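Local atomic coordinates of protein A6 homolog (Fowlpox virus, PDB entry 6BR8), a protein that binds phospholipids through its largely helical C-terminal part and probably plays an essential role in the transition from immature to mature virions. Residues Glu10-Leu15 and Asn185-Ile190; Leu19-Leu24 and Tyr35-Glu40; Lys96-Ile101 and Ser142-Ile147; Lys119-Ile124 and Gln136-Phe141. All blocks are in the same frame, centred on the assembly; numbering follows the deposited sequence.

Contacts 2, 3 and 4 all hold residues of one 18-residue pocket around a bound phosphatidylethanolamine (6OU): I21 and L38, then S142, S145 and S146, and finally F141. Contacts 3 and 4 share helix 134-154; their centres lie 11 Å apart, and the rings of F98 and F137 meet with planes about 45° apart. Contact 2 approaches contact 4 to about 5 Å between nearest atoms without touching it. Contact 1 uses helix 5-26, as contact 2 does, but its centre is 18 Å from that of contact 2 and 28 Å from those of contacts 3 and 4. The side chain of its L15 is about 9 Å from a bound 6OU.

Contact 1 of 4, residues Glu10-Leu15 and Asn185-Ile190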
# COMPACT_ATOMS: atom_id res chain seq x y z
N GLU A 10 18.05 0.73 4.29
CA GLU A 10 17.67 0.84 2.89
C GLU A 10 16.21 1.25 2.75
O GLU A 10 15.86 2.09 1.91
CB GLU A 10 17.93 -0.49 2.17
CG GLU A 10 17.72 -0.45 0.65
CD GLU A 10 17.36 -1.81 0.07
OE1 GLU A 10 18.28 -2.64 -0.13
OE2 GLU A 10 16.16 -2.06 -0.17
N ILE A 11 15.34 0.67 3.58
CA ILE A 11 13.91 0.91 3.44
C ILE A 11 13.54 2.32 3.87
O ILE A 11 12.74 2.99 3.21
CB ILE A 11 13.12 -0.16 4.23
CG1 ILE A 11 13.42 -1.54 3.64
CG2 ILE A 11 11.63 0.13 4.19
CD1 ILE A 11 12.70 -2.66 4.33
N VAL A 12 14.11 2.81 4.97
CA VAL A 12 13.82 4.19 5.32
C VAL A 12 14.38 5.14 4.28
O VAL A 12 13.74 6.15 3.96
CB VAL A 12 14.33 4.57 6.74
CG1 VAL A 12 13.88 3.54 7.78
CG2 VAL A 12 15.82 4.77 6.76
N GLN A 13 15.55 4.84 3.70
CA GLN A 13 16.07 5.69 2.64
C GLN A 13 15.16 5.67 1.41
O GLN A 13 14.94 6.72 0.81
CB GLN A 13 17.49 5.25 2.25
CG GLN A 13 18.52 5.28 3.37
CD GLN A 13 18.76 6.66 3.99
OE1 GLN A 13 18.02 7.63 3.76
NE2 GLN A 13 19.82 6.75 4.78
N ASP A 14 14.64 4.50 1.04
CA ASP A 14 13.73 4.41 -0.10
C ASP A 14 12.41 5.12 0.18
O ASP A 14 11.87 5.80 -0.70
CB ASP A 14 13.47 2.94 -0.47
CG ASP A 14 14.61 2.31 -1.28
OD1 ASP A 14 15.41 3.05 -1.90
OD2 ASP A 14 14.69 1.06 -1.30
N LEU A 15 11.87 4.98 1.39
CA LEU A 15 10.59 5.62 1.68
C LEU A 15 10.72 7.15 1.67
O LEU A 15 9.81 7.84 1.21
CB LEU A 15 10.04 5.09 3.01
CG LEU A 15 8.84 5.76 3.69
CD1 LEU A 15 7.60 5.57 2.84
CD2 LEU A 15 8.60 5.17 5.06
N ASN A 185 8.57 13.48 11.58
CA ASN A 185 9.23 12.96 10.39
C ASN A 185 9.07 11.44 10.32
O ASN A 185 8.51 10.80 11.21
CB ASN A 185 10.71 13.34 10.42
CG ASN A 185 11.38 12.89 11.69
OD1 ASN A 185 11.90 11.78 11.78
ND2 ASN A 185 11.34 13.74 12.71
N ILE A 186 9.60 10.84 9.25
CA ILE A 186 9.41 9.41 9.05
C ILE A 186 10.26 8.61 10.03
O ILE A 186 9.81 7.58 10.56
CB ILE A 186 9.69 9.01 7.58
CG1 ILE A 186 9.22 7.58 7.33
CG2 ILE A 186 11.16 9.13 7.17
CD1 ILE A 186 7.73 7.41 7.44
N GLN A 187 11.47 9.08 10.34
CA GLN A 187 12.30 8.34 11.29
C GLN A 187 11.73 8.41 12.70
O GLN A 187 11.49 7.37 13.34
CB GLN A 187 13.72 8.86 11.27
CG GLN A 187 14.66 7.89 11.93
CD GLN A 187 14.47 6.48 11.41
OE1 GLN A 187 14.25 5.55 12.18
NE2 GLN A 187 14.56 6.32 10.10
N GLY A 188 11.52 9.62 13.21
CA GLY A 188 10.81 9.77 14.47
C GLY A 188 9.55 8.92 14.54
O GLY A 188 9.32 8.21 15.52
N LEU A 189 8.73 8.95 13.50
CA LEU A 189 7.50 8.16 13.54
C LEU A 189 7.82 6.67 13.62
O LEU A 189 7.19 5.93 14.38
CB LEU A 189 6.60 8.47 12.34
CG LEU A 189 5.16 7.96 12.54
CD1 LEU A 189 4.70 8.30 13.93
CD2 LEU A 189 4.14 8.50 11.52
N ILE A 190 8.79 6.20 12.85
CA ILE A 190 9.17 4.80 12.92
C ILE A 190 9.64 4.44 14.32
O ILE A 190 9.26 3.40 14.87
CB ILE A 190 10.26 4.49 11.88
CG1 ILE A 190 9.68 4.51 10.46
CG2 ILE A 190 10.93 3.18 12.20
CD1 ILE A 190 10.76 4.63 9.41
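V12 and Q187 bring the two backbones closest, with 7.4 Å between V12 CA and Q187 CA. The short helical segments 10-15 and 186-190 run largely antiparallel, their axes 11.3 Å apart at closest approach and inclined at 134°. V12 presents CG1 to two neighbours at once: Q187 NE2 and I190 CD1 each sit 3.7 Å from V12 CG1. The valine's CB and CG2 also lie close to the amide nitrogen, which meets the branched end of V12 end-on. A bend in the glutamine chain at chi2 (49°) turns NE2 toward it. One turn further along the first helix, the contact tightens. L15 CD2 lies 3.4 Å from I186 CG1 and equally near I186 CD1, closer than ordinary carbon contact, and the two side chains cross at a slant. The start of the second helix is fixed by N185 at its N-cap: G188 N donates to N185 OD1 at 2.6 Å, a fairly straight bond (162° at the hydrogen) that arrives from above the carbonyl plane. Helix 5-26 also packs on helix 58-66, V12 touching L65 and I11 touching Y58; D14 forms a salt bridge with K51. The arrangement is a partly buried, apolar helix-helix contact with an Asn N-cap, joining the N-terminal helix of this mostly helical fragment to helix 186-195 far along the chain.

Contact 2 of 4, residues Leu19-Leu24 and Tyr35-Glu40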
# COMPACT_ATOMS: atom_id res chain seq x y z
N LEU A 19 8.35 9.30 -0.69
CA LEU A 19 7.57 10.43 -0.21
C LEU A 19 8.01 11.74 -0.84
O LEU A 19 7.20 12.66 -1.01
CB LEU A 19 7.67 10.53 1.30
CG LEU A 19 7.18 9.35 2.12
CD1 LEU A 19 7.59 9.63 3.53
CD2 LEU A 19 5.68 9.15 2.03
N GLY A 20 9.30 11.85 -1.19
CA GLY A 20 9.76 13.05 -1.87
C GLY A 20 9.21 13.17 -3.28
O GLY A 20 8.78 14.25 -3.70
N ILE A 21 9.23 12.08 -4.04
CA ILE A 21 8.53 12.06 -5.32
C ILE A 21 7.09 12.50 -5.11
O ILE A 21 6.55 13.31 -5.88
CB ILE A 21 8.59 10.66 -5.95
CG1 ILE A 21 10.03 10.18 -6.05
CG2 ILE A 21 7.95 10.68 -7.32
CD1 ILE A 21 10.96 11.26 -6.44
N VAL A 22 6.45 12.00 -4.05
CA VAL A 22 5.03 12.27 -3.84
C VAL A 22 4.80 13.75 -3.60
O VAL A 22 3.92 14.36 -4.22
CB VAL A 22 4.50 11.39 -2.69
CG1 VAL A 22 3.13 11.84 -2.28
CG2 VAL A 22 4.47 9.92 -3.13
N SER A 23 5.60 14.37 -2.72
CA SER A 23 5.41 15.79 -2.43
C SER A 23 5.70 16.66 -3.64
O SER A 23 5.15 17.76 -3.74
CB SER A 23 6.31 16.21 -1.26
OG SER A 23 6.03 15.44 -0.11
N LEU A 24 6.55 16.20 -4.56
CA LEU A 24 6.77 16.94 -5.81
C LEU A 24 5.56 16.83 -6.73
O LEU A 24 5.22 17.80 -7.42
CB LEU A 24 8.02 16.43 -6.52
CG LEU A 24 9.38 16.59 -5.85
CD1 LEU A 24 10.47 15.90 -6.69
CD2 LEU A 24 9.72 18.06 -5.62
N TYR A 35 4.33 14.49 -14.76
CA TYR A 35 4.89 13.50 -15.67
C TYR A 35 6.39 13.70 -15.85
O TYR A 35 7.14 12.72 -15.91
CB TYR A 35 4.17 13.54 -17.01
CG TYR A 35 4.74 12.62 -18.07
CD1 TYR A 35 4.16 11.38 -18.32
CD2 TYR A 35 5.83 12.99 -18.85
CE1 TYR A 35 4.67 10.53 -19.27
CE2 TYR A 35 6.34 12.15 -19.82
CZ TYR A 35 5.76 10.92 -20.02
OH TYR A 35 6.27 10.08 -20.99
N LYS A 36 6.83 14.95 -15.95
CA LYS A 36 8.25 15.24 -15.87
C LYS A 36 8.85 14.70 -14.57
O LYS A 36 9.91 14.07 -14.60
CB LYS A 36 8.46 16.76 -16.03
N ILE A 37 8.17 14.92 -13.44
CA ILE A 37 8.68 14.49 -12.14
C ILE A 37 8.84 12.97 -12.08
O ILE A 37 9.84 12.46 -11.55
CB ILE A 37 7.76 15.01 -11.03
CG1 ILE A 37 7.86 16.53 -10.97
CG2 ILE A 37 8.15 14.41 -9.68
CD1 ILE A 37 7.00 17.19 -9.90
N LEU A 38 7.89 12.23 -12.63
CA LEU A 38 8.02 10.78 -12.64
C LEU A 38 9.16 10.33 -13.56
O LEU A 38 9.97 9.48 -13.19
CB LEU A 38 6.68 10.15 -13.01
CG LEU A 38 5.63 10.23 -11.90
CD1 LEU A 38 4.23 10.18 -12.48
CD2 LEU A 38 5.89 9.12 -10.89
N MSE A 39 9.25 10.90 -14.76
CA MSE A 39 10.34 10.56 -15.69
C MSE A 39 11.73 10.92 -15.19
O MSE A 39 12.70 10.21 -15.46
CB MSE A 39 10.18 11.23 -17.06
CG MSE A 39 8.97 10.85 -17.88
SE MSE A 39 9.09 9.02 -18.58
CE MSE A 39 10.90 9.00 -19.38
N GLU A 40 11.86 12.03 -14.46
CA GLU A 40 13.19 12.36 -13.96
C GLU A 40 13.63 11.37 -12.88
O GLU A 40 14.83 11.21 -12.65
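I37 reaches across to L24 with both of its branches, and the two side chains meet at an oblique angle. The longer branch is fully extended, with CD1 anti to CA (chi2 -180°), and drives its methyl against the backbone of the first helix: I37 CD1 lies 3.1 Å from L24 O, a tight approach, and 3.6 Å from L24 CB. The shorter branch lies alongside the leucine, I37 CG2 standing 3.8 Å from L24 CB and a little farther from L24 CD1. Deeper in, I21 CG2 makes looser contact, 4.4 Å from I37 CG2 and the same distance from L38 CD2. Behind this face S23 turns back on its own helix, its OG donating to L19 O at 3.1 Å; S23 N reaches the same oxygen from the opposite face of the carbonyl plane. The segment axes pass 10.0 Å apart at 159°, making helices 5-26 and 31-40 an antiparallel helical hairpin. I21 and L38 touch the bound phosphatidylethanolamine and thus form part of its pocket wall. L38 also packs on Y113 and F116 of helix 112-120, while I25 of helix 5-26 extends the hairpin interface beside I37 and L38.

Contact 3 of 4, residues Lys96-Ile101 and Ser142-Ile147; sequences KCFCDI and SKLSSI. With 6OU ([(2~{R})-1-[2-azanylethoxy(oxidanyl)phosphoryl]oxy-3-hexadecanoyloxy-propan-2-yl] (~{Z})-octadec-9-enoate), chain G.
F98 and L144 make the main apolar contact, their side chains coming from opposite directions. The methyl L144 CD1 settles obliquely at the far end of the phenyl ring, 3.9 Å from both F98 CE1 and F98 CZ. With CG anti to the backbone N (chi1 -173°), the ring swings away from its own helix toward L144. I101 adds a looser contact to the same methyl, I101 CD1 lying 4.4 Å from L144 CD1. Backbone bonds shape the first segment: a type I beta turn from F98 to I101, closed by I101 N donating to F98 O at 3.2 Å, brings both residues round to L144. One 6OU molecule lies along the side of the second helix that carries S142, S145 and S146. There S145 OG is 3.2 Å from its C33, the first carbon beyond the ester carbonyl of the central acyl chain, and S142 O comes within 3.4 Å of the ester carbonyl oxygen O32, two acceptors with no bond between them. Both serine hydroxyls are tied to helix 134-154, S142 OG with V138 O and S145 OG with F141 O. I101 and L144 touch another 6OU, so this small apolar cluster stands between lipid sites. It lies where helix 88-98 passes into strand 101-103: L144 packs on I103 and on I228 of the partner strand 228-230, while F98 leans on I140 and F141 of helix 134-154.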
# COMPACT_ATOMS: atom_id res chain seq x y z
N LYS A 96 -0.70 -12.65 -12.22
CA LYS A 96 -1.72 -13.33 -13.00
C LYS A 96 -3.09 -13.13 -12.38
O LYS A 96 -4.05 -12.80 -13.08
CB LYS A 96 -1.38 -14.82 -13.13
CG LYS A 96 -2.35 -15.57 -14.04
N CYS A 97 -3.20 -13.31 -11.06
CA CYS A 97 -4.47 -13.07 -10.37
C CYS A 97 -4.92 -11.62 -10.51
O CYS A 97 -6.13 -11.37 -10.55
CB CYS A 97 -4.35 -13.41 -8.88
SG CYS A 97 -3.96 -15.13 -8.55
N PHE A 98 -3.99 -10.68 -10.58
CA PHE A 98 -4.36 -9.27 -10.67
C PHE A 98 -5.10 -8.98 -11.97
O PHE A 98 -6.09 -8.24 -11.98
CB PHE A 98 -3.10 -8.41 -10.53
CG PHE A 98 -3.37 -6.93 -10.43
CD1 PHE A 98 -3.61 -6.33 -9.19
CD2 PHE A 98 -3.34 -6.12 -11.57
CE1 PHE A 98 -3.83 -4.96 -9.09
CE2 PHE A 98 -3.56 -4.74 -11.47
CZ PHE A 98 -3.80 -4.17 -10.22
N CYS A 99 -4.66 -9.58 -13.07
CA CYS A 99 -5.30 -9.30 -14.35
C CYS A 99 -6.65 -9.99 -14.52
O CYS A 99 -7.31 -9.76 -15.54
CB CYS A 99 -4.34 -9.67 -15.49
SG CYS A 99 -2.75 -8.79 -15.37
N ASP A 100 -7.09 -10.80 -13.57
CA ASP A 100 -8.45 -11.34 -13.62
C ASP A 100 -9.44 -10.47 -12.85
O ASP A 100 -10.54 -10.94 -12.53
CB ASP A 100 -8.46 -12.77 -13.12
CG ASP A 100 -7.61 -13.69 -13.98
OD1 ASP A 100 -7.28 -13.31 -15.12
OD2 ASP A 100 -7.25 -14.79 -13.51
N ILE A 101 -9.07 -9.24 -12.52
CA ILE A 101 -9.99 -8.27 -11.93
C ILE A 101 -10.58 -7.48 -13.08
O ILE A 101 -9.85 -7.00 -13.96
CB ILE A 101 -9.28 -7.34 -10.94
CG1 ILE A 101 -8.78 -8.09 -9.72
CG2 ILE A 101 -10.21 -6.20 -10.52
CD1 ILE A 101 -7.77 -7.26 -8.86
N SER A 142 -4.65 1.11 -13.46
CA SER A 142 -5.00 2.52 -13.55
C SER A 142 -6.41 2.76 -13.04
O SER A 142 -6.67 3.78 -12.39
CB SER A 142 -4.86 3.00 -14.98
OG SER A 142 -3.55 2.79 -15.45
N LYS A 143 -7.34 1.85 -13.32
CA LYS A 143 -8.69 2.01 -12.80
C LYS A 143 -8.72 1.89 -11.29
O LYS A 143 -9.35 2.71 -10.61
CB LYS A 143 -9.64 0.99 -13.44
CG LYS A 143 -9.85 1.20 -14.93
CD LYS A 143 -10.91 0.24 -15.43
CE LYS A 143 -11.21 0.45 -16.90
NZ LYS A 143 -12.23 -0.53 -17.40
N LEU A 144 -8.02 0.89 -10.74
CA LEU A 144 -8.00 0.70 -9.28
C LEU A 144 -7.41 1.91 -8.57
O LEU A 144 -8.00 2.44 -7.63
CB LEU A 144 -7.21 -0.54 -8.91
CG LEU A 144 -7.93 -1.86 -9.08
CD1 LEU A 144 -7.06 -2.90 -8.42
CD2 LEU A 144 -9.30 -1.74 -8.41
N SER A 145 -6.23 2.35 -9.00
CA SER A 145 -5.57 3.43 -8.28
C SER A 145 -6.32 4.73 -8.46
O SER A 145 -6.31 5.59 -7.57
CB SER A 145 -4.11 3.57 -8.73
OG SER A 145 -4.01 3.87 -10.10
N SER A 146 -7.00 4.89 -9.60
CA SER A 146 -7.90 6.02 -9.77
C SER A 146 -9.04 5.96 -8.76
O SER A 146 -9.48 7.00 -8.24
CB SER A 146 -8.43 6.04 -11.19
OG SER A 146 -9.53 6.90 -11.29
N ILE A 147 -9.53 4.76 -8.45
CA ILE A 147 -10.62 4.65 -7.49
C ILE A 147 -10.12 4.92 -6.08
O ILE A 147 -10.73 5.70 -5.33
CB ILE A 147 -11.29 3.27 -7.59
CG1 ILE A 147 -12.22 3.22 -8.80
CG2 ILE A 147 -12.07 2.97 -6.33
CD1 ILE A 147 -12.46 1.82 -9.31
C01 6OU G . 8.40 1.88 -5.73
C02 6OU G . 7.39 2.91 -6.21
C03 6OU G . 8.01 4.28 -6.48
C04 6OU G . 7.03 5.25 -7.14
C05 6OU G . 6.67 6.40 -6.21
C06 6OU G . 6.02 7.57 -6.95
C07 6OU G . 4.50 7.58 -6.82
C08 6OU G . 3.86 8.66 -7.68
C09 6OU G . 2.36 8.81 -7.44
C10 6OU G . 1.63 8.99 -8.77
C11 6OU G . 0.41 9.91 -8.70
C12 6OU G . 0.35 10.84 -7.48
C13 6OU G . -0.85 11.79 -7.55
C14 6OU G . -1.38 11.93 -8.97
C15 6OU G . -2.90 11.79 -9.07
C16 6OU G . -3.40 10.34 -9.12
O17 6OU G . -2.65 9.43 -9.06
O18 6OU G . -4.77 10.09 -9.23
C19 6OU G . -5.07 8.99 -10.04
C20 6OU G . -5.17 9.51 -11.47
C21 6OU G . -6.63 9.50 -11.90
O22 6OU G . -7.28 10.36 -11.00
P23 6OU G . -8.02 11.71 -11.59
O24 6OU G . -9.21 12.03 -10.72
O25 6OU G . -8.47 11.44 -13.01
O26 6OU G . -7.00 13.01 -11.60
C27 6OU G . -5.80 13.02 -10.86
C28 6OU G . -5.34 14.47 -10.72
N29 6OU G . -4.11 14.56 -9.96
O30 6OU G . -4.34 8.80 -12.37
C31 6OU G . -4.36 7.39 -12.38
O32 6OU G . -5.21 6.82 -12.98
C33 6OU G . -3.28 6.57 -11.67
C34 6OU G . -2.31 5.93 -12.65
C35 6OU G . -1.06 5.37 -11.98
C36 6OU G . 0.19 5.61 -12.82
C37 6OU G . 1.38 4.78 -12.34
C38 6OU G . 2.45 5.63 -11.67
C39 6OU G . 3.79 4.89 -11.67
C40 6OU G . 4.00 4.02 -10.43
C41 6OU G . 4.29 2.77 -10.73

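Contact 4 of 4, residues Lys119-Ile124 and Gln136-Phe141; sequences KVLPNI and QFVNIF
L121, which packs on F137 and V138, follows V120 in sequence; V120 O takes two backbone donors, N123 N at 2.9 Å and, weakly, I124 N at 3.3 Å. I124 N also donates to L121 O, which secures the turn carrying the leucine. From this turn L121 points at the second helix and does its touching chiefly with one methyl. L121 CD1 is 3.7 Å from V138 CG2 and 3.9 Å from F137 CD2, lodged between neighbouring side chains of one helix. Its other methyl follows the phenyl ring, L121 CD2 being 4.2 Å from F137 CE2. The leucine crosses F137 at about a right angle and meets the ring obliquely. This is an apolar, buried junction in a mainly helical lipid-binding fold, joining L121, just after V120 of helix 112-120, to helix 134-154. A trans first torsion (chi1 -174°) carries the F137 ring outward from the helix, to where it also meets F98 and, edge-to-face, F127. V138 packs further on V114 and F117 of helix 112-120. One turn along from F137, F141 touches the bound phosphatidylethanolamine, and I124 leans on I49 of helix 42-54.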
# COMPACT_ATOMS: atom_id res chain seq x y z
N LYS A 119 5.39 2.87 -19.71
CA LYS A 119 6.79 2.99 -20.07
C LYS A 119 7.71 2.18 -19.15
O LYS A 119 8.76 1.71 -19.57
CB LYS A 119 7.22 4.46 -20.08
N VAL A 120 7.30 2.02 -17.89
CA VAL A 120 8.11 1.26 -16.92
C VAL A 120 7.92 -0.26 -17.00
O VAL A 120 8.86 -1.00 -16.66
CB VAL A 120 7.87 1.69 -15.46
CG1 VAL A 120 8.47 3.08 -15.10
CG2 VAL A 120 6.39 1.63 -15.12
N LEU A 121 6.77 -0.74 -17.45
CA LEU A 121 6.46 -2.16 -17.26
C LEU A 121 7.32 -3.12 -18.09
O LEU A 121 7.61 -4.23 -17.63
CB LEU A 121 4.98 -2.41 -17.54
CG LEU A 121 4.12 -2.19 -16.30
CD1 LEU A 121 2.69 -2.03 -16.69
CD2 LEU A 121 4.30 -3.31 -15.29
N PRO A 122 7.73 -2.76 -19.31
CA PRO A 122 8.69 -3.61 -20.02
C PRO A 122 10.06 -3.69 -19.37
O PRO A 122 10.86 -4.54 -19.78
CB PRO A 122 8.77 -2.96 -21.41
CG PRO A 122 8.19 -1.60 -21.25
CD PRO A 122 7.14 -1.76 -20.21
N ASN A 123 10.37 -2.86 -18.37
CA ASN A 123 11.63 -3.00 -17.64
C ASN A 123 11.46 -3.68 -16.28
O ASN A 123 12.46 -3.98 -15.63
CB ASN A 123 12.29 -1.62 -17.44
CG ASN A 123 12.41 -0.82 -18.72
OD1 ASN A 123 11.55 0.01 -19.04
ND2 ASN A 123 13.49 -1.04 -19.42
N ILE A 124 10.24 -3.93 -15.83
CA ILE A 124 10.01 -4.70 -14.61
C ILE A 124 10.16 -6.18 -14.96
O ILE A 124 9.27 -6.77 -15.58
CB ILE A 124 8.63 -4.41 -14.01
CG1 ILE A 124 8.53 -2.95 -13.57
CG2 ILE A 124 8.33 -5.32 -12.80
CD1 ILE A 124 9.62 -2.60 -12.61
N GLN A 136 -3.96 -4.99 -20.59
CA GLN A 136 -4.88 -5.36 -19.53
C GLN A 136 -4.37 -4.93 -18.16
O GLN A 136 -5.07 -4.22 -17.42
CB GLN A 136 -5.14 -6.87 -19.57
CG GLN A 136 -6.19 -7.36 -18.61
CD GLN A 136 -6.54 -8.83 -18.79
OE1 GLN A 136 -6.06 -9.47 -19.71
NE2 GLN A 136 -7.42 -9.33 -17.95
N PHE A 137 -3.13 -5.30 -17.82
CA PHE A 137 -2.59 -4.95 -16.51
C PHE A 137 -2.65 -3.45 -16.26
O PHE A 137 -3.05 -3.01 -15.18
CB PHE A 137 -1.16 -5.46 -16.36
CG PHE A 137 -0.59 -5.26 -14.98
CD1 PHE A 137 -0.79 -6.22 -13.99
CD2 PHE A 137 0.14 -4.13 -14.66
CE1 PHE A 137 -0.25 -6.05 -12.73
CE2 PHE A 137 0.66 -3.96 -13.39
CZ PHE A 137 0.47 -4.92 -12.43
N VAL A 138 -2.25 -2.66 -17.25
CA VAL A 138 -2.31 -1.20 -17.14
C VAL A 138 -3.73 -0.75 -16.87
O VAL A 138 -3.98 0.11 -16.02
CB VAL A 138 -1.76 -0.55 -18.43
CG1 VAL A 138 -2.18 0.90 -18.49
CG2 VAL A 138 -0.26 -0.69 -18.50
N ASN A 139 -4.68 -1.33 -17.60
CA ASN A 139 -6.08 -0.93 -17.45
C ASN A 139 -6.57 -1.17 -16.02
O ASN A 139 -7.10 -0.26 -15.38
CB ASN A 139 -6.94 -1.66 -18.49
CG ASN A 139 -8.41 -1.33 -18.37
OD1 ASN A 139 -8.92 -0.47 -19.09
ND2 ASN A 139 -9.11 -2.03 -17.48
N ILE A 140 -6.36 -2.39 -15.50
CA ILE A 140 -6.80 -2.67 -14.13
C ILE A 140 -6.07 -1.78 -13.13
O ILE A 140 -6.67 -1.23 -12.20
CB ILE A 140 -6.64 -4.16 -13.76
CG1 ILE A 140 -7.56 -5.06 -14.58
CG2 ILE A 140 -6.85 -4.34 -12.25
N PHE A 141 -4.75 -1.65 -13.28
CA PHE A 141 -4.01 -0.91 -12.28
C PHE A 141 -4.42 0.55 -12.28
O PHE A 141 -4.49 1.18 -11.22
CB PHE A 141 -2.50 -1.02 -12.53
CG PHE A 141 -1.66 -0.30 -11.50
CD1 PHE A 141 -1.26 -0.95 -10.33
CD2 PHE A 141 -1.30 1.03 -11.68
CE1 PHE A 141 -0.48 -0.28 -9.39
CE2 PHE A 141 -0.55 1.69 -10.75
CZ PHE A 141 -0.14 1.04 -9.59